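Local coordinates for DUF3218 domain-containing protein (Pseudomonas aeruginosa, PDB 2IGS) that is of unknown function but belongs to the DUF3218 family, which is probably related to the lysozyme-like proteins, at residues 120-132 and 201-214. Numbering follows the deposited sequence. Where two conformers were deposited one is given.
Sequences RFKGSPNVYPTDV and LRYTTAVTLLLAYF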
ATOM      1  N   ARG F 120      -0.214  13.453  23.924  0.50 24.54           N
ATOM      2  CA  ARG F 120      -1.564  12.919  24.116  0.50 25.05           C
ATOM      3  C   ARG F 120      -2.559  13.986  24.589  0.50 25.00           C
ATOM      4  O   ARG F 120      -3.746  13.904  24.279  0.50 25.31           O
ATOM      5  CB  ARG F 120      -1.559  11.726  25.089  0.50 24.54           C
ATOM      6  CG  ARG F 120      -1.318  10.372  24.437  0.50 25.01           C
ATOM      7  CD  ARG F 120      -2.510   9.926  23.585  0.50 25.70           C
ATOM      8  NE  ARG F 120      -3.413   9.008  24.277  0.50 25.02           N
ATOM      9  CZ  ARG F 120      -4.655   8.726  23.874  0.50 26.52           C
ATOM     10  NH1 ARG F 120      -5.169   9.301  22.791  0.50 26.82           N
ATOM     11  NH2 ARG F 120      -5.396   7.868  24.558  0.50 26.39           N
ATOM     12  N   PHE F 121      -2.063  14.988  25.314  1.00 25.11           N
ATOM     13  CA  PHE F 121      -2.924  16.000  25.970  1.00 25.61           C
ATOM     14  C   PHE F 121      -3.218  17.215  25.107  1.00 26.26           C
ATOM     15  O   PHE F 121      -3.872  18.163  25.563  1.00 26.20           O
ATOM     16  CB  PHE F 121      -2.318  16.489  27.304  1.00 25.41           C
ATOM     17  CG  PHE F 121      -1.974  15.393  28.271  1.00 23.95           C
ATOM     18  CD1 PHE F 121      -2.857  14.340  28.509  1.00 23.47           C
ATOM     19  CD2 PHE F 121      -0.772  15.440  28.980  1.00 23.89           C
ATOM     20  CE1 PHE F 121      -2.522  13.309  29.422  1.00 25.35           C
ATOM     21  CE2 PHE F 121      -0.416  14.417  29.891  1.00 24.93           C
ATOM     22  CZ  PHE F 121      -1.298  13.346  30.116  1.00 24.38           C
ATOM     23  N   LYS F 122      -2.740  17.202  23.865  1.00 27.00           N
ATOM     24  CA  LYS F 122      -2.871  18.365  22.988  1.00 27.28           C
ATOM     25  C   LYS F 122      -4.102  18.302  22.096  1.00 28.39           C
ATOM     26  O   LYS F 122      -4.783  17.262  22.017  1.00 29.23           O
ATOM     27  CB  LYS F 122      -1.598  18.541  22.167  1.00 27.11           C
ATOM     28  CG  LYS F 122      -0.386  18.828  23.037  1.00 25.49           C
ATOM     29  CD  LYS F 122       0.869  19.007  22.245  1.00 23.84           C
ATOM     30  CE  LYS F 122       2.036  19.299  23.147  1.00 25.11           C
ATOM     31  NZ  LYS F 122       3.330  19.050  22.436  1.00 25.50           N
ATOM     32  N   GLY F 123      -4.422  19.419  21.449  1.00 28.92           N
ATOM     33  CA  GLY F 123      -5.455  19.410  20.410  1.00 29.92           C
ATOM     34  C   GLY F 123      -6.935  19.288  20.794  1.00 29.96           C
ATOM     35  O   GLY F 123      -7.791  19.093  19.921  1.00 30.33           O
ATOM     36  N   SER F 124      -7.266  19.390  22.076  1.00 29.16           N
ATOM     37  CA  SER F 124      -8.635  19.752  22.422  1.00 28.27           C
ATOM     38  C   SER F 124      -8.670  21.289  22.384  1.00 27.65           C
ATOM     39  O   SER F 124      -7.617  21.937  22.342  1.00 27.56           O
ATOM     40  CB  SER F 124      -9.048  19.175  23.782  1.00 28.42           C
ATOM     41  OG  SER F 124      -8.690  20.051  24.834  1.00 28.30           O
ATOM     42  N   PRO F 125      -9.861  21.893  22.367  1.00 27.15           N
ATOM     43  CA  PRO F 125      -9.864  23.350  22.268  1.00 26.58           C
ATOM     44  C   PRO F 125      -9.704  24.025  23.639  1.00 25.67           C
ATOM     45  O   PRO F 125      -9.764  25.247  23.753  1.00 25.49           O
ATOM     46  CB  PRO F 125     -11.236  23.654  21.667  1.00 26.83           C
ATOM     47  CG  PRO F 125     -12.032  22.379  21.747  1.00 27.05           C
ATOM     48  CD  PRO F 125     -11.221  21.351  22.456  1.00 27.55           C
ATOM     49  N   ASN F 126      -9.508  23.210  24.662  1.00 25.18           N
ATOM     50  CA  ASN F 126      -9.398  23.664  26.056  1.00 24.93           C
ATOM     51  C   ASN F 126      -7.970  24.066  26.377  1.00 23.78           C
ATOM     52  O   ASN F 126      -7.064  23.252  26.228  1.00 23.90           O
ATOM     53  CB  ASN F 126      -9.840  22.536  26.985  1.00 25.03           C
ATOM     54  CG  ASN F 126     -11.343  22.350  27.003  1.00 27.53           C
ATOM     55  OD1 ASN F 126     -12.097  23.215  26.555  1.00 28.12           O
ATOM     56  ND2 ASN F 126     -11.787  21.230  27.552  1.00 27.97           N
ATOM     57  N   VAL F 127      -7.785  25.325  26.781  1.00 23.24           N
ATOM     58  CA  VAL F 127      -6.478  25.902  27.108  1.00 22.81           C
ATOM     59  C   VAL F 127      -6.093  25.673  28.595  1.00 22.54           C
ATOM     60  O   VAL F 127      -4.909  25.485  28.925  1.00 22.87           O
ATOM     61  CB  VAL F 127      -6.440  27.440  26.769  1.00 22.92           C
ATOM     62  CG1 VAL F 127      -5.145  28.057  27.194  1.00 24.04           C
ATOM     63  CG2 VAL F 127      -6.646  27.697  25.281  1.00 23.34           C
ATOM     64  N   TYR F 128      -7.092  25.688  29.480  1.00 21.97           N
ATOM     65  CA  TYR F 128      -6.894  25.543  30.937  1.00 21.39           C
ATOM     66  C   TYR F 128      -7.245  24.150  31.460  1.00 21.87           C
ATOM     67  O   TYR F 128      -8.126  23.492  30.903  1.00 21.60           O
ATOM     68  CB  TYR F 128      -7.682  26.634  31.665  1.00 21.68           C
ATOM     69  CG  TYR F 128      -7.213  27.990  31.200  1.00 20.97           C
ATOM     70  CD1 TYR F 128      -5.990  28.499  31.623  1.00 18.77           C
ATOM     71  CD2 TYR F 128      -7.948  28.714  30.278  1.00 20.95           C
ATOM     72  CE1 TYR F 128      -5.533  29.713  31.172  1.00 21.27           C
ATOM     73  CE2 TYR F 128      -7.498  29.939  29.804  1.00 21.84           C
ATOM     74  CZ  TYR F 128      -6.276  30.424  30.251  1.00 21.56           C
ATOM     75  OH  TYR F 128      -5.828  31.643  29.808  1.00 23.61           O
ATOM     76  N   PRO F 129      -6.566  23.685  32.534  1.00 21.76           N
ATOM     77  CA  PRO F 129      -6.819  22.298  32.936  1.00 22.36           C
ATOM     78  C   PRO F 129      -8.221  22.102  33.485  1.00 23.00           C
ATOM     79  O   PRO F 129      -8.753  21.001  33.434  1.00 22.97           O
ATOM     80  CB  PRO F 129      -5.754  22.043  34.019  1.00 22.46           C
ATOM     81  CG  PRO F 129      -5.432  23.388  34.553  1.00 21.59           C
ATOM     82  CD  PRO F 129      -5.565  24.330  33.398  1.00 22.25           C
ATOM     83  N   THR F 130      -8.814  23.178  33.993  1.00 23.42           N
ATOM     84  CA  THR F 130     -10.140  23.149  34.569  1.00 23.95           C
ATOM     85  C   THR F 130     -11.240  23.469  33.553  1.00 23.96           C
ATOM     86  O   THR F 130     -12.401  23.626  33.927  1.00 24.84           O
ATOM     87  CB  THR F 130     -10.251  24.174  35.695  1.00 23.85           C
ATOM     88  OG1 THR F 130      -9.802  25.440  35.203  1.00 25.70           O
ATOM     89  CG2 THR F 130      -9.384  23.757  36.890  1.00 24.50           C
ATOM     90  N   ASP F 131     -10.891  23.589  32.276  1.00 24.12           N
ATOM     91  CA  ASP F 131     -11.897  23.979  31.287  1.00 23.52           C
ATOM     92  C   ASP F 131     -12.967  22.880  31.148  1.00 23.56           C
ATOM     93  O   ASP F 131     -12.681  21.653  31.255  1.00 21.89           O
ATOM     94  CB  ASP F 131     -11.254  24.291  29.922  1.00 24.12           C
ATOM     95  CG  ASP F 131     -10.795  25.755  29.785  1.00 24.38           C
ATOM     96  OD1 ASP F 131     -11.238  26.630  30.553  1.00 26.39           O
ATOM     97  OD2 ASP F 131      -9.969  26.044  28.890  1.00 26.71           O
ATOM     98  N   VAL F 132     -14.199  23.339  30.942  1.00 23.11           N
ATOM     99  CA  VAL F 132     -15.322  22.475  30.610  1.00 22.93           C
ATOM    100  C   VAL F 132     -15.984  23.015  29.347  1.00 23.45           C
ATOM    101  O   VAL F 132     -16.361  24.199  29.258  1.00 23.03           O
ATOM    102  CB  VAL F 132     -16.328  22.322  31.781  1.00 23.81           C
ATOM    103  CG1 VAL F 132     -17.426  21.307  31.439  1.00 21.61           C
ATOM    104  CG2 VAL F 132     -15.584  21.889  33.057  1.00 22.08           C
ATOM    105  N   LEU F 201     -14.244  21.922  39.874  1.00 21.55           N
ATOM    106  CA  LEU F 201     -12.893  21.536  39.479  1.00 21.89           C
ATOM    107  C   LEU F 201     -11.862  22.537  39.954  1.00 21.58           C
ATOM    108  O   LEU F 201     -12.119  23.742  39.993  1.00 20.84           O
ATOM    109  CB  LEU F 201     -12.751  21.322  37.963  1.00 21.68           C
ATOM    110  CG  LEU F 201     -13.225  20.003  37.340  1.00 23.30           C
ATOM    111  CD1 LEU F 201     -12.839  19.973  35.878  1.00 22.78           C
ATOM    112  CD2 LEU F 201     -12.662  18.761  38.068  1.00 24.35           C
ATOM    113  N   ARG F 202     -10.695  22.017  40.329  1.00 21.32           N
ATOM    114  CA  ARG F 202      -9.537  22.872  40.571  1.00 21.24           C
ATOM    115  C   ARG F 202      -8.377  22.389  39.732  1.00 20.27           C
ATOM    116  O   ARG F 202      -8.423  21.291  39.206  1.00 19.78           O
ATOM    117  CB  ARG F 202      -9.192  22.961  42.066  1.00 21.49           C
ATOM    118  CG  ARG F 202     -10.152  23.887  42.852  1.00 23.92           C
ATOM    119  CD  ARG F 202     -10.304  23.422  44.280  1.00 27.14           C
ATOM    120  NE  ARG F 202      -9.152  22.612  44.655  1.00 30.61           N
ATOM    121  CZ  ARG F 202      -9.209  21.402  45.205  1.00 30.59           C
ATOM    122  NH1 ARG F 202     -10.378  20.837  45.506  1.00 27.46           N
ATOM    123  NH2 ARG F 202      -8.072  20.775  45.473  1.00 30.66           N
ATOM    124  N   TYR F 203      -7.357  23.243  39.587  1.00 20.00           N
ATOM    125  CA  TYR F 203      -6.191  22.973  38.761  1.00 19.09           C
ATOM    126  C   TYR F 203      -5.635  21.603  39.106  1.00 19.70           C
ATOM    127  O   TYR F 203      -5.411  20.767  38.238  1.00 19.99           O
ATOM    128  CB  TYR F 203      -5.154  24.080  39.039  1.00 19.28           C
ATOM    129  CG  TYR F 203      -3.789  23.939  38.399  1.00 17.54           C
ATOM    130  CD1 TYR F 203      -2.841  23.043  38.903  1.00 18.53           C
ATOM    131  CD2 TYR F 203      -3.418  24.757  37.346  1.00 15.58           C
ATOM    132  CE1 TYR F 203      -1.551  22.955  38.321  1.00 19.04           C
ATOM    133  CE2 TYR F 203      -2.147  24.685  36.779  1.00 14.12           C
ATOM    134  CZ  TYR F 203      -1.227  23.784  37.259  1.00 16.30           C
ATOM    135  OH  TYR F 203       0.023  23.719  36.681  1.00 17.01           O
ATOM    136  N   THR F 204      -5.457  21.391  40.401  1.00 19.78           N
ATOM    137  CA  THR F 204      -4.877  20.204  40.989  1.00 20.03           C
ATOM    138  C   THR F 204      -5.728  18.921  40.784  1.00 20.06           C
ATOM    139  O   THR F 204      -5.195  17.844  40.468  1.00 19.94           O
ATOM    140  CB  THR F 204      -4.625  20.568  42.460  1.00 19.94           C
ATOM    141  OG1 THR F 204      -3.286  20.277  42.858  1.00 23.27           O
ATOM    142  CG2 THR F 204      -5.651  20.053  43.416  1.00 16.92           C
ATOM    143  N   THR F 205      -7.049  19.045  40.929  1.00 20.59           N
ATOM    144  CA  THR F 205      -7.975  17.905  40.788  1.00 21.09           C
ATOM    145  C   THR F 205      -8.361  17.620  39.324  1.00 20.95           C
ATOM    146  O   THR F 205      -8.687  16.479  38.974  1.00 21.01           O
ATOM    147  CB  THR F 205      -9.268  18.113  41.581  1.00 20.90           C
ATOM    148  OG1 THR F 205      -9.783  19.411  41.278  1.00 23.28           O
ATOM    149  CG2 THR F 205      -9.044  17.967  43.113  1.00 21.60           C
ATOM    150  N   ALA F 206      -8.364  18.661  38.493  1.00 20.54           N
ATOM    151  CA  ALA F 206      -8.443  18.519  37.019  1.00 19.73           C
ATOM    152  C   ALA F 206      -7.259  17.711  36.480  1.00 20.02           C
ATOM    153  O   ALA F 206      -7.430  16.896  35.581  1.00 20.27           O
ATOM    154  CB  ALA F 206      -8.481  19.864  36.356  1.00 18.30           C
ATOM    155  N   VAL F 207      -6.055  17.944  37.011  1.00 19.73           N
ATOM    156  CA  VAL F 207      -4.898  17.168  36.563  1.00 19.24           C
ATOM    157  C   VAL F 207      -5.017  15.707  37.037  1.00 19.64           C
ATOM    158  O   VAL F 207      -4.642  14.801  36.306  1.00 20.24           O
ATOM    159  CB  VAL F 207      -3.542  17.788  36.994  1.00 18.97           C
ATOM    160  CG1 VAL F 207      -2.406  16.805  36.728  1.00 19.42           C
ATOM    161  CG2 VAL F 207      -3.275  19.155  36.315  1.00 16.73           C
ATOM    162  N   THR F 208      -5.553  15.493  38.245  1.00 19.63           N
ATOM    163  CA  THR F 208      -5.845  14.142  38.771  1.00 19.64           C
ATOM    164  C   THR F 208      -6.791  13.364  37.828  1.00 19.93           C
ATOM    165  O   THR F 208      -6.538  12.203  37.508  1.00 19.87           O
ATOM    166  CB  THR F 208      -6.433  14.187  40.210  1.00 19.47           C
ATOM    167  OG1 THR F 208      -5.639  15.051  41.024  1.00 19.29           O
ATOM    168  CG2 THR F 208      -6.474  12.813  40.865  1.00 19.20           C
ATOM    169  N   LEU F 209      -7.869  14.021  37.398  1.00 19.33           N
ATOM    170  CA  LEU F 209      -8.844  13.444  36.491  1.00 18.88           C
ATOM    171  C   LEU F 209      -8.179  13.129  35.164  1.00 19.22           C
ATOM    172  O   LEU F 209      -8.384  12.021  34.618  1.00 18.58           O
ATOM    173  CB  LEU F 209     -10.024  14.418  36.273  1.00 19.62           C
ATOM    174  CG  LEU F 209     -11.127  14.088  35.248  1.00 19.77           C
ATOM    175  CD1 LEU F 209     -11.949  12.876  35.725  1.00 20.25           C
ATOM    176  CD2 LEU F 209     -12.066  15.294  34.970  1.00 18.06           C
ATOM    177  N   LEU F 210      -7.381  14.088  34.665  1.00 17.93           N
ATOM    178  CA  LEU F 210      -6.699  13.966  33.376  1.00 18.32           C
ATOM    179  C   LEU F 210      -5.839  12.702  33.296  1.00 18.43           C
ATOM    180  O   LEU F 210      -5.894  11.965  32.319  1.00 18.54           O
ATOM    181  CB  LEU F 210      -5.826  15.205  33.092  1.00 17.88           C
ATOM    182  CG  LEU F 210      -5.049  15.219  31.767  1.00 17.76           C
ATOM    183  CD1 LEU F 210      -5.991  15.478  30.577  1.00 16.07           C
ATOM    184  CD2 LEU F 210      -3.930  16.253  31.782  1.00 18.05           C
ATOM    185  N   LEU F 211      -5.037  12.490  34.327  1.00 18.55           N
ATOM    186  CA  LEU F 211      -4.147  11.343  34.399  1.00 18.72           C
ATOM    187  C   LEU F 211      -4.913  10.035  34.600  1.00 18.74           C
ATOM    188  O   LEU F 211      -4.534   9.023  34.045  1.00 18.44           O
ATOM    189  CB  LEU F 211      -3.132  11.548  35.536  1.00 18.83           C
ATOM    190  CG  LEU F 211      -2.150  12.706  35.335  1.00 17.91           C
ATOM    191  CD1 LEU F 211      -1.237  12.873  36.537  1.00 17.19           C
ATOM    192  CD2 LEU F 211      -1.358  12.539  34.036  1.00 16.50           C
ATOM    193  N   ALA F 212      -5.987  10.059  35.384  1.00 18.47           N
ATOM    194  CA  ALA F 212      -6.801   8.855  35.577  1.00 19.06           C
ATOM    195  C   ALA F 212      -7.394   8.325  34.269  1.00 19.37           C
ATOM    196  O   ALA F 212      -7.312   7.132  33.967  1.00 19.93           O
ATOM    197  CB  ALA F 212      -7.929   9.129  36.594  1.00 18.57           C
ATOM    198  N   TYR F 213      -8.033   9.231  33.539  1.00 19.55           N
ATOM    199  CA  TYR F 213      -8.614   9.000  32.224  1.00 19.83           C
ATOM    200  C   TYR F 213      -7.557   8.491  31.252  1.00 20.58           C
ATOM    201  O   TYR F 213      -7.681   7.396  30.709  1.00 20.80           O
ATOM    202  CB  TYR F 213      -9.200  10.319  31.735  1.00 18.69           C
ATOM    203  CG  TYR F 213      -9.771  10.297  30.334  1.00 18.48           C
ATOM    204  CD1 TYR F 213     -11.056   9.819  30.095  1.00 16.37           C
ATOM    205  CD2 TYR F 213      -9.053  10.827  29.255  1.00 17.84           C
ATOM    206  CE1 TYR F 213     -11.597   9.800  28.811  1.00 18.41           C
ATOM    207  CE2 TYR F 213      -9.593  10.821  27.951  1.00 16.89           C
ATOM    208  CZ  TYR F 213     -10.861  10.304  27.741  1.00 17.29           C
ATOM    209  OH  TYR F 213     -11.419  10.283  26.478  1.00 16.93           O
ATOM    210  N   PHE F 214      -6.497   9.269  31.061  1.00 21.12           N
ATOM    211  CA  PHE F 214      -5.485   8.925  30.064  1.00 21.96           C
ATOM    212  C   PHE F 214      -4.650   7.707  30.405  1.00 22.29           C
ATOM    213  O   PHE F 214      -3.974   7.159  29.545  1.00 22.50           O
ATOM    214  CB  PHE F 214      -4.596  10.135  29.713  1.00 22.25           C
ATOM    215  CG  PHE F 214      -5.162  10.980  28.611  1.00 21.92           C
ATOM    216  CD1 PHE F 214      -5.174  10.512  27.296  1.00 23.44           C
ATOM    217  CD2 PHE F 214      -5.728  12.209  28.886  1.00 22.50           C
ATOM    218  CE1 PHE F 214      -5.721  11.279  26.275  1.00 23.41           C
ATOM    219  CE2 PHE F 214      -6.270  12.981  27.878  1.00 22.14           C
ATOM    220  CZ  PHE F 214      -6.256  12.524  26.567  1.00 22.68           C
TER
HETATM  221  O   HOH W   1      -4.352   7.227  26.764  1.00 46.55           O
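The Phe214 ring is met on a face by the edge of Phe121 and, at its own edge, meets the face of the Arg120 guanidinium, with planes 74° and 86° apart respectively. Phe121 turns its CD1–CE1 edge to Phe214 in this edge-to-face pair, the centroids separated by 5.1 Å. In the Arg120 conformer modelled here, Phe214 CE1 lies 3.7 Å from Arg120 CZ, and a water donates to Phe214 O at 2.8 Å. Leu210, with chi1 at -180° carrying CG away from the backbone N and toward the Phe121 ring, brings CD2 almost centrally over one face of that ring in a CH-pi contact, 3.9 Å from the centroid, while Leu211 CD2 approaches Phe121 CZ obliquely.

No direct hydrogen bond links the two segments. At the other end of the contact, the type I turn 128-131 rests on the first turn of the helix: Pro129 CG packs against Tyr203 CD2 at 3.7 Å, and Thr130 CG2 reaches the backbone at Arg202 C and Tyr203 N. Tyr203 OH hydrogen-bonds to Trp42 O of helix 35-48.

The two ends of 120-132 thus meet helix 203-216 at its start and near Leu210-Phe214, while the middle of the loop arches away. Helix 35-48 touches Phe121 through Leu48, helix 63-82 meets Pro129 and Thr130 through Leu68, and helix 87-113 packs on Leu211 through Ile109.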